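Local coordinates for protein predicted acetamidase/formamidase (Thermoanaerobacter tengcongensis, PDB 3TKK) that probably hydrolyses carbon-nitrogen bonds other than peptide bonds in linear amides, such as those of formamide and acetamide, and binds zinc and calcium ions, at residues I24-G29 with I66-A71; K78-K83 with L206-V211; I243-M248 with A285-P290. One frame throughout, in Å; residues are numbered along the deposited sequence.

Contact 1: residues I24-G29 with I66-A71; sequences ISVKSG and IFVEGA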
ATOM      1  N   ILE A  24      -2.737 -19.889  30.266  1.00 24.59           N
ATOM      2  CA  ILE A  24      -1.401 -20.260  30.795  1.00 25.13           C
ATOM      3  C   ILE A  24      -0.694 -18.918  31.144  1.00 24.98           C
ATOM      4  O   ILE A  24      -1.041 -17.841  30.591  1.00 24.28           O
ATOM      5  CB  ILE A  24      -0.611 -21.051  29.772  1.00 24.96           C
ATOM      6  CG1 ILE A  24       0.677 -21.593  30.376  1.00 25.80           C
ATOM      7  CG2 ILE A  24      -0.334 -20.211  28.443  1.00 23.94           C
ATOM      8  CD1 ILE A  24       1.513 -22.478  29.274  1.00 26.18           C
ATOM      9  N   SER A  25       0.145 -18.988  32.160  1.00 25.79           N
ATOM     10  CA  SER A  25       1.069 -17.925  32.558  1.00 26.37           C
ATOM     11  C   SER A  25       2.501 -18.271  32.185  1.00 26.24           C
ATOM     12  O   SER A  25       2.967 -19.379  32.469  1.00 27.70           O
ATOM     13  CB  SER A  25       1.046 -17.702  34.110  1.00 28.92           C
ATOM     14  OG  SER A  25      -0.091 -17.010  34.445  1.00 33.33           O
ATOM     15  N   VAL A  26       3.197 -17.304  31.582  1.00 26.32           N
ATOM     16  CA  VAL A  26       4.566 -17.455  31.196  1.00 26.25           C
ATOM     17  C   VAL A  26       5.276 -16.155  31.672  1.00 27.43           C
ATOM     18  O   VAL A  26       4.606 -15.187  32.169  1.00 26.49           O
ATOM     19  CB  VAL A  26       4.702 -17.614  29.655  1.00 26.52           C
ATOM     20  CG1 VAL A  26       3.840 -18.797  29.123  1.00 25.22           C
ATOM     21  CG2 VAL A  26       4.293 -16.284  28.925  1.00 24.50           C
ATOM     22  N   LYS A  27       6.604 -16.148  31.516  1.00 27.28           N
ATOM     23  CA  LYS A  27       7.405 -14.975  31.893  1.00 28.38           C
ATOM     24  C   LYS A  27       8.074 -14.361  30.690  1.00 27.85           C
ATOM     25  O   LYS A  27       8.231 -15.004  29.590  1.00 28.97           O
ATOM     26  CB  LYS A  27       8.539 -15.349  32.922  1.00 29.38           C
ATOM     27  CG  LYS A  27       8.078 -16.186  34.119  1.00 32.71           C
ATOM     28  CD  LYS A  27       9.335 -16.636  35.008  1.00 36.37           C
ATOM     29  CE  LYS A  27       8.952 -17.662  36.070  1.00 39.66           C
ATOM     30  NZ  LYS A  27       8.103 -16.890  36.966  1.00 41.06           N
ATOM     31  N   SER A  28       8.604 -13.167  30.910  1.00 27.95           N
ATOM     32  CA  SER A  28       9.239 -12.432  29.779  1.00 27.60           C
ATOM     33  C   SER A  28      10.425 -13.261  29.346  1.00 29.17           C
ATOM     34  O   SER A  28      11.251 -13.679  30.194  1.00 29.62           O
ATOM     35  CB  SER A  28       9.744 -11.056  30.277  1.00 30.19           C
ATOM     36  OG  SER A  28      10.411 -10.419  29.190  1.00 30.91           O
ATOM     37  N   GLY A  29      10.512 -13.540  28.064  1.00 29.30           N
ATOM     38  CA  GLY A  29      11.631 -14.300  27.512  1.00 28.54           C
ATOM     39  C   GLY A  29      11.237 -15.722  27.162  1.00 28.52           C
ATOM     40  O   GLY A  29      12.041 -16.483  26.583  1.00 28.95           O
ATOM     41  N   ILE A  66      -2.635 -15.831  26.716  1.00 21.45           N
ATOM     42  CA  ILE A  66      -1.423 -16.061  27.479  1.00 22.00           C
ATOM     43  C   ILE A  66      -1.159 -14.867  28.425  1.00 22.36           C
ATOM     44  O   ILE A  66      -1.071 -13.712  27.986  1.00 21.99           O
ATOM     45  CB  ILE A  66      -0.290 -16.127  26.460  1.00 22.30           C
ATOM     46  CG1 ILE A  66      -0.584 -17.278  25.467  1.00 21.40           C
ATOM     47  CG2 ILE A  66       1.108 -16.203  27.167  1.00 22.34           C
ATOM     48  CD1 ILE A  66       0.279 -17.120  24.058  1.00 20.90           C
ATOM     49  N   PHE A  67      -1.072 -15.148  29.714  1.00 23.20           N
ATOM     50  CA  PHE A  67      -0.736 -14.113  30.692  1.00 23.85           C
ATOM     51  C   PHE A  67       0.759 -14.074  30.757  1.00 24.08           C
ATOM     52  O   PHE A  67       1.402 -15.137  30.938  1.00 26.73           O
ATOM     53  CB  PHE A  67      -1.347 -14.509  32.037  1.00 24.67           C
ATOM     54  CG  PHE A  67      -1.189 -13.532  33.081  1.00 25.41           C
ATOM     55  CD1 PHE A  67      -2.272 -12.677  33.455  1.00 25.87           C
ATOM     56  CD2 PHE A  67       0.029 -13.390  33.717  1.00 26.06           C
ATOM     57  CE1 PHE A  67      -2.140 -11.764  34.488  1.00 28.80           C
ATOM     58  CE2 PHE A  67       0.212 -12.443  34.761  1.00 27.74           C
ATOM     59  CZ  PHE A  67      -0.886 -11.651  35.195  1.00 30.05           C
ATOM     60  N   VAL A  68       1.325 -12.866  30.576  1.00 25.11           N
ATOM     61  CA  VAL A  68       2.739 -12.717  30.542  1.00 24.45           C
ATOM     62  C   VAL A  68       3.116 -11.984  31.807  1.00 26.60           C
ATOM     63  O   VAL A  68       2.793 -10.847  31.957  1.00 26.60           O
ATOM     64  CB  VAL A  68       3.209 -11.903  29.284  1.00 26.37           C
ATOM     65  CG1 VAL A  68       4.722 -11.634  29.378  1.00 25.10           C
ATOM     66  CG2 VAL A  68       2.819 -12.744  27.985  1.00 22.87           C
ATOM     67  N   GLU A  69       3.792 -12.659  32.718  1.00 26.39           N
ATOM     68  CA  GLU A  69       4.195 -12.035  33.990  1.00 28.83           C
ATOM     69  C   GLU A  69       5.012 -10.767  33.808  1.00 30.45           C
ATOM     70  O   GLU A  69       5.973 -10.826  33.103  1.00 31.38           O
ATOM     71  CB  GLU A  69       4.977 -13.033  34.881  1.00 28.91           C
ATOM     72  CG  GLU A  69       3.943 -13.925  35.598  1.00 32.64           C
ATOM     73  CD  GLU A  69       4.508 -15.045  36.464  1.00 35.84           C
ATOM     74  OE1 GLU A  69       5.725 -15.135  36.726  1.00 36.13           O
ATOM     75  OE2 GLU A  69       3.668 -15.861  36.874  1.00 37.68           O
ATOM     76  N   GLY A  70       4.662  -9.691  34.542  1.00 29.00           N
ATOM     77  CA  GLY A  70       5.483  -8.446  34.572  1.00 29.28           C
ATOM     78  C   GLY A  70       4.853  -7.425  33.636  1.00 30.28           C
ATOM     79  O   GLY A  70       5.192  -6.216  33.675  1.00 33.51           O
ATOM     80  N   ALA A  71       3.966  -7.872  32.755  1.00 27.12           N
ATOM     81  CA  ALA A  71       3.460  -6.923  31.815  1.00 27.36           C
ATOM     82  C   ALA A  71       2.454  -6.159  32.562  1.00 28.15           C
ATOM     83  O   ALA A  71       1.556  -6.774  33.137  1.00 26.97           O
ATOM     84  CB  ALA A  71       2.755  -7.700  30.531  1.00 26.90           C
TER
HETATM   85  O   HOH W   1       8.330 -11.814  33.403  1.00  4.21           O
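Ser25 meets Phe67 through its hydroxyl, which comes obliquely to the ring beside its attachment, OG lying 3.7 Å from CD2 of Phe67 and equally close to CB. CG of Phe67 is anti to the backbone N (chi1 -175°). The end of this side chain leads away from strand 24-27, and Pro22 and Leu179 touch the residue. The second flat group, the Glu69 carboxylate, is approached on the syn side of OE1 by the ammonium of Lys27, which sits 22° out of the carboxylate plane. This salt bridge, NZ of Lys27 to OE1 of Glu69 at 3.0 Å, joins two side chains that run side by side in the same direction, on the same sheet face as Ser25 and Phe67.

The other face is apolar and more deeply buried. There CG2 of Val26 reaches both CG2 of Ile66 (3.6 Å) and CG2 of Val68 (3.9 Å), and Tyr5, Leu32 and Val209 close over Val26. Three backbone bonds of 2.7 to 2.9 Å hold the strands: Phe67 N to Ile24 O, Val26 N to Phe67 O and Glu69 N to Val26 O. Beyond them a water takes over, accepting from Ser28 N and donating to Glu69 O, while the hydroxyl of Ser28 bonds to the backbone N of Val211.

Strand 62-69 then leaves through a type II beta turn from Val68 to Ala71, with Gly70 in the third position at positive phi. The parallel strand pair, crossing at -33°, belongs to a mixed sheet and lies at a sheet-on-sheet packing, its apolar face of Val26, Ile66 and Val68 turned to strands 4-7, 31-36 and 203-212.

Contact 2: residues K78-K83 with L206-V211; sequences KVKIKK and LLEVEV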
ATOM      1  N   LYS A  78       6.399  -7.307  23.353  1.00 22.95           N
ATOM      2  CA  LYS A  78       7.060  -7.689  22.107  1.00 22.18           C
ATOM      3  C   LYS A  78       6.953  -9.211  21.877  1.00 22.46           C
ATOM      4  O   LYS A  78       7.185  -9.986  22.807  1.00 22.41           O
ATOM      5  CB  LYS A  78       8.512  -7.234  22.163  1.00 23.27           C
ATOM      6  CG  LYS A  78       9.442  -7.894  21.091  1.00 26.41           C
ATOM      7  CD  LYS A  78      10.928  -7.379  21.304  1.00 25.67           C
ATOM      8  CE  LYS A  78      11.884  -8.482  20.846  1.00 34.44           C
ATOM      9  NZ  LYS A  78      13.293  -7.917  20.886  1.00 34.93           N
ATOM     10  N   VAL A  79       6.506  -9.570  20.650  1.00 22.66           N
ATOM     11  CA  VAL A  79       6.191 -10.927  20.298  1.00 22.32           C
ATOM     12  C   VAL A  79       7.032 -11.227  19.051  1.00 22.75           C
ATOM     13  O   VAL A  79       6.856 -10.678  17.958  1.00 23.29           O
ATOM     14  CB  VAL A  79       4.687 -11.150  20.016  1.00 20.93           C
ATOM     15  CG1 VAL A  79       4.432 -12.678  19.635  1.00 19.80           C
ATOM     16  CG2 VAL A  79       3.758 -10.555  21.117  1.00 19.81           C
ATOM     17  N   LYS A  80       8.014 -12.063  19.215  1.00 21.81           N
ATOM     18  CA  LYS A  80       8.872 -12.435  18.101  1.00 22.22           C
ATOM     19  C   LYS A  80       8.244 -13.672  17.450  1.00 21.84           C
ATOM     20  O   LYS A  80       8.181 -14.766  18.109  1.00 22.22           O
ATOM     21  CB  LYS A  80      10.281 -12.736  18.660  1.00 23.61           C
ATOM     22  CG  LYS A  80      11.276 -13.076  17.558  1.00 30.87           C
ATOM     23  CD  LYS A  80      12.739 -13.342  18.126  1.00 39.17           C
ATOM     24  CE  LYS A  80      13.385 -12.130  18.801  1.00 44.28           C
ATOM     25  NZ  LYS A  80      12.631 -11.816  20.060  1.00 46.88           N
ATOM     26  N   ILE A  81       7.858 -13.555  16.149  1.00 21.26           N
ATOM     27  CA  ILE A  81       7.341 -14.681  15.354  1.00 21.07           C
ATOM     28  C   ILE A  81       8.563 -15.456  14.739  1.00 22.19           C
ATOM     29  O   ILE A  81       9.201 -14.973  13.785  1.00 22.45           O
ATOM     30  CB  ILE A  81       6.456 -14.191  14.239  1.00 20.94           C
ATOM     31  CG1 ILE A  81       5.352 -13.220  14.808  1.00 19.28           C
ATOM     32  CG2 ILE A  81       5.786 -15.457  13.560  1.00 20.09           C
ATOM     33  CD1 ILE A  81       4.645 -13.879  15.971  1.00 21.08           C
ATOM     34  N   LYS A  82       8.839 -16.633  15.261  1.00 22.93           N
ATOM     35  CA  LYS A  82      10.012 -17.402  14.811  1.00 26.00           C
ATOM     36  C   LYS A  82       9.646 -18.368  13.733  1.00 24.33           C
ATOM     37  O   LYS A  82      10.356 -18.483  12.795  1.00 31.76           O
ATOM     38  CB  LYS A  82      10.613 -18.073  16.028  1.00 25.22           C
ATOM     39  CG  LYS A  82      11.162 -17.007  17.041  1.00 27.33           C
ATOM     40  CD  LYS A  82      12.097 -17.728  17.985  1.00 35.32           C
ATOM     41  CE  LYS A  82      12.421 -16.867  19.206  1.00 40.11           C
ATOM     42  NZ  LYS A  82      13.482 -17.606  20.016  1.00 38.82           N
ATOM     43  N   LYS A  83       8.573 -19.107  13.863  1.00 23.82           N
ATOM     44  CA  LYS A  83       8.179 -20.037  12.823  1.00 24.81           C
ATOM     45  C   LYS A  83       6.710 -20.107  12.658  1.00 25.33           C
ATOM     46  O   LYS A  83       5.992 -20.081  13.650  1.00 22.48           O
ATOM     47  CB  LYS A  83       8.560 -21.442  13.202  1.00 29.34           C
ATOM     48  CG  LYS A  83       9.779 -21.895  12.546  1.00 36.74           C
ATOM     49  CD  LYS A  83       9.720 -23.388  12.620  1.00 43.09           C
ATOM     50  CE  LYS A  83       9.724 -23.851  14.116  1.00 43.68           C
ATOM     51  NZ  LYS A  83      11.112 -24.469  14.404  1.00 46.58           N
ATOM     52  N   LEU A 206       5.633 -20.855  16.348  1.00 23.09           N
ATOM     53  CA  LEU A 206       6.670 -20.654  17.380  1.00 23.57           C
ATOM     54  C   LEU A 206       6.943 -19.191  17.655  1.00 24.76           C
ATOM     55  O   LEU A 206       7.454 -18.457  16.748  1.00 24.31           O
ATOM     56  CB  LEU A 206       7.987 -21.418  17.053  1.00 26.06           C
ATOM     57  CG  LEU A 206       9.124 -21.330  18.096  1.00 25.95           C
ATOM     58  CD1 LEU A 206       8.768 -21.960  19.434  1.00 26.26           C
ATOM     59  CD2 LEU A 206      10.502 -22.111  17.615  1.00 27.62           C
ATOM     60  N   LEU A 207       6.582 -18.705  18.858  1.00 22.74           N
ATOM     61  CA  LEU A 207       6.830 -17.296  19.181  1.00 22.36           C
ATOM     62  C   LEU A 207       7.533 -17.133  20.538  1.00 25.61           C
ATOM     63  O   LEU A 207       7.616 -18.064  21.395  1.00 23.80           O
ATOM     64  CB  LEU A 207       5.602 -16.470  19.187  1.00 21.27           C
ATOM     65  CG  LEU A 207       4.465 -16.956  20.086  1.00 21.28           C
ATOM     66  CD1 LEU A 207       4.801 -16.590  21.490  1.00 22.40           C
ATOM     67  CD2 LEU A 207       3.066 -16.389  19.599  1.00 20.05           C
ATOM     68  N   GLU A 208       8.014 -15.927  20.756  1.00 24.31           N
ATOM     69  CA  GLU A 208       8.646 -15.637  22.036  1.00 27.30           C
ATOM     70  C   GLU A 208       8.042 -14.335  22.517  1.00 23.32           C
ATOM     71  O   GLU A 208       7.659 -13.521  21.684  1.00 24.23           O
ATOM     72  CB  GLU A 208      10.157 -15.499  21.870  1.00 27.93           C
ATOM     73  CG  GLU A 208      10.735 -14.866  23.099  1.00 37.42           C
ATOM     74  CD  GLU A 208      12.255 -14.688  23.065  1.00 43.38           C
ATOM     75  OE1 GLU A 208      12.905 -15.449  22.299  1.00 48.86           O
ATOM     76  OE2 GLU A 208      12.778 -13.790  23.796  1.00 44.84           O
ATOM     77  N   VAL A 209       7.879 -14.149  23.821  1.00 23.68           N
ATOM     78  CA  VAL A 209       7.312 -12.937  24.331  1.00 23.33           C
ATOM     79  C   VAL A 209       8.347 -12.186  25.160  1.00 24.37           C
ATOM     80  O   VAL A 209       9.095 -12.807  25.882  1.00 26.98           O
ATOM     81  CB  VAL A 209       6.052 -13.152  25.190  1.00 22.96           C
ATOM     82  CG1 VAL A 209       4.820 -13.546  24.357  1.00 21.94           C
ATOM     83  CG2 VAL A 209       6.325 -14.253  26.337  1.00 23.83           C
ATOM     84  N   GLU A 210       8.327 -10.840  25.099  1.00 24.28           N
ATOM     85  CA  GLU A 210       9.124  -9.980  26.029  1.00 26.75           C
ATOM     86  C   GLU A 210       8.329  -8.761  26.488  1.00 25.35           C
ATOM     87  O   GLU A 210       7.733  -8.100  25.678  1.00 24.35           O
ATOM     88  CB  GLU A 210      10.324  -9.422  25.339  1.00 27.98           C
ATOM     89  CG  GLU A 210      11.373 -10.464  25.123  1.00 38.82           C
ATOM     90  CD  GLU A 210      12.675  -9.853  24.638  1.00 45.97           C
ATOM     91  OE1 GLU A 210      12.886  -8.574  24.695  1.00 47.32           O
ATOM     92  OE2 GLU A 210      13.494 -10.675  24.219  1.00 50.50           O
ATOM     93  N   VAL A 211       8.421  -8.445  27.759  1.00 25.99           N
ATOM     94  CA  VAL A 211       7.807  -7.230  28.267  1.00 28.44           C
ATOM     95  C   VAL A 211       8.836  -6.080  28.069  1.00 31.12           C
ATOM     96  O   VAL A 211       9.993  -6.208  28.460  1.00 29.94           O
ATOM     97  CB  VAL A 211       7.435  -7.449  29.732  1.00 29.45           C
ATOM     98  CG1 VAL A 211       6.889  -6.174  30.326  1.00 31.54           C
ATOM     99  CG2 VAL A 211       6.424  -8.575  29.778  1.00 27.03           C
TER
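Lys78 and Glu210 open an antiparallel pairing in which the strand segments run at 161° to each other, their axes 4.6 Å apart at closest. Lys78 with Glu210 and Lys80 with Glu208 are hydrogen-bonded pairs, each with two reciprocal bonds; Val79 with Val209 and Ile81 with Leu207 are the non-hydrogen-bonded ones between and beyond them. The register then slips by one residue at a classic beta bulge, where Lys82 and Lys83 both face Leu206. The carbonyl of Leu206 is gripped twice, by Lys82 N at 2.7 Å and by Lys83 N at 3.2 Å, the latter directed at a lone pair in the carbonyl plane. Leu206 N returns a bond to Lys83 O.

One face carries mostly charged side chains, with Leu206 among them. From the bulge the extended chain of Lys82 crosses to Glu208 and brings NZ to 3.2 Å from OE1 of Glu208, a salt bridge whose hydrogen bond is weak; the stronger partner of this ammonium is Glu31 of strand 31-36. Lys78 and Glu210 lie side by side, joined by a long salt bridge of 3.9 Å from NZ of Lys78 to OE1 of Glu210. Lys80, bent near its end, keeps NZ 4.2 Å from OE2 of Glu208, beyond a salt bridge. At the bulge the side chain of Lys83 crosses that of Leu206, with CE 4.0 Å from CD2 of Leu206. On the opposite, buried face, CG1 of Val79 touches CD2 of Leu207 at 4.0 Å.

The pair lies within a nine-stranded mixed sheet: strand 168-172 flanks strand 76-86, and strand 31-36 flanks strand 203-212. Leu180 and Leu182 of strand 180-186 pack on its apolar face, reaching Val79, Leu207 and Val209.

Contact 3: residues I243-M248 with A285-P290; sequences IAVHDM and ARFSLP
Phe287 is the main strand residue in a helix-on-sheet packing, pointing from strand 283-290 toward the side of helix 237-255 that carries Ala244, Val245 and Met248. Its CG is anti to the backbone N (chi1 -172°). CG2 of Val245 lies over one ring face in a CH-pi contact, 4.3 Å from the centroid of the Phe287 ring and 27° off its normal. Met248 meets the edge instead, near the ring plane, with CB 3.9 Å from CD2 of Phe287; the two side chains cross at about a right angle.

The small Ala244 lets the backbones draw close, its CB resting 3.7 Å from N of Phe287 and also touching CB of that residue. CG of Met248 lies 3.6 Å from CD1 of Leu289. Bends at chi2 and chi3 then bring CE of Met248 to 3.3 Å from O of Phe287. Phe267 of helix 260-270 also meets the Phe287 ring, and Val194 of the second subunit packs on Phe287. Arg286 points from the strand away from the helix and forms a salt bridge with Asp191.

Segments 243-248 and 285-290 run at 37° in the same general sense. Helices 237-255 and 260-270 together pack on one side of this end of the sheet, giving a two-layer alpha/beta arrangement beside the subunit interface.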
ATOM      1  N   ILE A 243      -4.015   7.821  11.174  1.00 21.96           N
ATOM      2  CA  ILE A 243      -3.628   7.440  12.493  1.00 21.84           C
ATOM      3  C   ILE A 243      -2.225   6.826  12.398  1.00 21.34           C
ATOM      4  O   ILE A 243      -1.336   7.206  13.199  1.00 24.74           O
ATOM      5  CB  ILE A 243      -4.597   6.376  13.096  1.00 21.32           C
ATOM      6  CG1 ILE A 243      -5.988   7.111  13.436  1.00 22.23           C
ATOM      7  CG2 ILE A 243      -3.937   5.762  14.401  1.00 21.34           C
ATOM      8  CD1 ILE A 243      -7.215   6.047  13.440  1.00 21.71           C
ATOM      9  N   ALA A 244      -2.038   5.872  11.526  1.00 20.37           N
ATOM     10  CA  ALA A 244      -0.689   5.257  11.366  1.00 21.05           C
ATOM     11  C   ALA A 244       0.430   6.269  11.224  1.00 20.92           C
ATOM     12  O   ALA A 244       1.445   6.103  11.875  1.00 23.39           O
ATOM     13  CB  ALA A 244      -0.588   4.193  10.256  1.00 19.11           C
ATOM     14  N   VAL A 245       0.260   7.248  10.367  1.00 21.33           N
ATOM     15  CA  VAL A 245       1.275   8.287  10.170  1.00 22.32           C
ATOM     16  C   VAL A 245       1.511   9.094  11.410  1.00 23.60           C
ATOM     17  O   VAL A 245       2.648   9.320  11.778  1.00 24.12           O
ATOM     18  CB  VAL A 245       0.834   9.215   8.967  1.00 23.31           C
ATOM     19  CG1 VAL A 245       1.771  10.411   8.664  1.00 23.81           C
ATOM     20  CG2 VAL A 245       0.785   8.374   7.767  1.00 21.65           C
ATOM     21  N   HIS A 246       0.428   9.558  12.068  1.00 23.79           N
ATOM     22  CA  HIS A 246       0.598  10.288  13.293  1.00 26.09           C
ATOM     23  C   HIS A 246       1.326   9.509  14.374  1.00 24.90           C
ATOM     24  O   HIS A 246       2.094  10.131  15.135  1.00 26.03           O
ATOM     25  CB  HIS A 246      -0.770  10.845  13.860  1.00 27.05           C
ATOM     26  CG  HIS A 246      -1.326  11.978  13.050  1.00 28.36           C
ATOM     27  ND1 HIS A 246      -1.144  13.298  13.398  1.00 31.82           N
ATOM     28  CD2 HIS A 246      -2.144  11.985  11.973  1.00 26.06           C
ATOM     29  CE1 HIS A 246      -1.709  14.075  12.497  1.00 28.16           C
ATOM     30  NE2 HIS A 246      -2.374  13.298  11.667  1.00 31.33           N
ATOM     31  N   ASP A 247       1.109   8.175  14.465  1.00 23.72           N
ATOM     32  CA  ASP A 247       1.665   7.409  15.547  1.00 23.72           C
ATOM     33  C   ASP A 247       3.169   7.322  15.226  1.00 24.12           C
ATOM     34  O   ASP A 247       3.959   7.423  16.152  1.00 24.82           O
ATOM     35  CB  ASP A 247       1.064   5.961  15.711  1.00 22.51           C
ATOM     36  CG  ASP A 247      -0.388   5.964  16.268  1.00 25.70           C
ATOM     37  OD1 ASP A 247      -0.855   6.928  16.977  1.00 23.50           O
ATOM     38  OD2 ASP A 247      -1.065   4.978  15.974  1.00 21.71           O
ATOM     39  N   MET A 248       3.554   7.080  13.959  1.00 23.46           N
ATOM     40  CA  MET A 248       4.932   7.159  13.584  1.00 24.01           C
ATOM     41  C   MET A 248       5.570   8.542  13.800  1.00 25.78           C
ATOM     42  O   MET A 248       6.794   8.587  14.152  1.00 26.41           O
ATOM     43  CB  MET A 248       5.223   6.699  12.144  1.00 24.19           C
ATOM     44  CG  MET A 248       6.713   6.462  11.914  1.00 23.95           C
ATOM     45  SD  MET A 248       7.398   4.931  12.529  1.00 24.38           S
ATOM     46  CE  MET A 248       7.038   3.777  11.137  1.00 22.27           C
ATOM     47  N   ALA A 285      -4.503  -0.199   7.906  1.00 16.60           N
ATOM     48  CA  ALA A 285      -3.464   0.330   7.108  1.00 16.43           C
ATOM     49  C   ALA A 285      -2.227   0.392   7.895  1.00 17.72           C
ATOM     50  O   ALA A 285      -2.230   0.158   9.120  1.00 17.88           O
ATOM     51  CB  ALA A 285      -3.818   1.845   6.673  1.00 16.99           C
ATOM     52  N   ARG A 286      -1.164   0.753   7.207  1.00 19.04           N
ATOM     53  CA  ARG A 286       0.054   0.868   7.889  1.00 17.17           C
ATOM     54  C   ARG A 286       0.946   1.946   7.383  1.00 20.09           C
ATOM     55  O   ARG A 286       0.747   2.422   6.269  1.00 19.29           O
ATOM     56  CB  ARG A 286       0.743  -0.463   7.927  1.00 22.56           C
ATOM     57  CG  ARG A 286       1.173  -1.041   6.670  1.00 20.69           C
ATOM     58  CD  ARG A 286       1.459  -2.555   6.825  1.00 20.45           C
ATOM     59  NE  ARG A 286       2.059  -2.949   5.538  1.00 16.64           N
ATOM     60  CZ  ARG A 286       1.461  -3.693   4.592  1.00 17.35           C
ATOM     61  NH1 ARG A 286       0.364  -4.373   4.870  1.00 15.85           N
ATOM     62  NH2 ARG A 286       2.132  -3.977   3.448  1.00 18.10           N
ATOM     63  N   PHE A 287       1.911   2.381   8.192  1.00 20.13           N
ATOM     64  CA  PHE A 287       2.984   3.245   7.642  1.00 19.97           C
ATOM     65  C   PHE A 287       4.390   2.720   7.891  1.00 21.13           C
ATOM     66  O   PHE A 287       4.803   2.503   9.024  1.00 19.86           O
ATOM     67  CB  PHE A 287       2.820   4.667   8.205  1.00 19.93           C
ATOM     68  CG  PHE A 287       3.765   5.663   7.547  1.00 22.84           C
ATOM     69  CD1 PHE A 287       3.514   6.092   6.251  1.00 21.02           C
ATOM     70  CD2 PHE A 287       4.824   6.231   8.262  1.00 21.82           C
ATOM     71  CE1 PHE A 287       4.358   6.964   5.590  1.00 21.66           C
ATOM     72  CE2 PHE A 287       5.677   7.147   7.576  1.00 22.78           C
ATOM     73  CZ  PHE A 287       5.412   7.563   6.287  1.00 22.71           C
ATOM     74  N   SER A 288       5.175   2.529   6.829  1.00 19.79           N
ATOM     75  CA  SER A 288       6.363   1.723   6.961  1.00 20.21           C
ATOM     76  C   SER A 288       7.560   2.591   6.645  1.00 22.34           C
ATOM     77  O   SER A 288       7.562   3.249   5.590  1.00 23.58           O
ATOM     78  CB  SER A 288       6.231   0.700   5.853  1.00 20.31           C
ATOM     79  OG  SER A 288       7.272  -0.186   5.786  1.00 22.65           O
ATOM     80  N   LEU A 289       8.652   2.483   7.443  1.00 24.51           N
ATOM     81  CA  LEU A 289       9.968   3.095   7.178  1.00 23.51           C
ATOM     82  C   LEU A 289      11.065   2.015   7.162  1.00 27.00           C
ATOM     83  O   LEU A 289      10.958   1.017   7.828  1.00 27.73           O
ATOM     84  CB  LEU A 289      10.315   4.126   8.247  1.00 24.45           C
ATOM     85  CG  LEU A 289       9.496   5.402   8.097  1.00 24.44           C
ATOM     86  CD1 LEU A 289       9.292   6.131   9.473  1.00 24.97           C
ATOM     87  CD2 LEU A 289      10.229   6.321   7.039  1.00 25.47           C
ATOM     88  N   PRO A 290      12.098   2.216   6.380  1.00 27.31           N
ATOM     89  CA  PRO A 290      13.243   1.338   6.429  1.00 27.20           C
ATOM     90  C   PRO A 290      13.844   1.335   7.820  1.00 27.75           C
ATOM     91  O   PRO A 290      14.077   2.359   8.393  1.00 28.03           O
ATOM     92  CB  PRO A 290      14.246   1.984   5.424  1.00 29.29           C
ATOM     93  CG  PRO A 290      13.419   2.772   4.506  1.00 27.71           C
ATOM     94  CD  PRO A 290      12.308   3.355   5.478  1.00 28.71           C
TER

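Overall arrangement
The contacts follow in series along the chain. Contacts 1 and 2 are neighbours, their centres 12 Å apart, and they touch: Gly29 N probably bonds to Val209 O, and Val68 packs on Val211. Strands 62-69 and 76-86 are consecutive, so the chain passes directly from the mixed sheet of contact 1 to the nine-stranded sheet of contact 2. Contact 3 uses strand 283-290 of that same nine-stranded sheet, toward its other end, with centres 22 Å from contact 2 and 28 Å from contact 1. The large sheet thus links an all-beta region, where sheets pack on each other, to a region layered with helices and facing the second subunit.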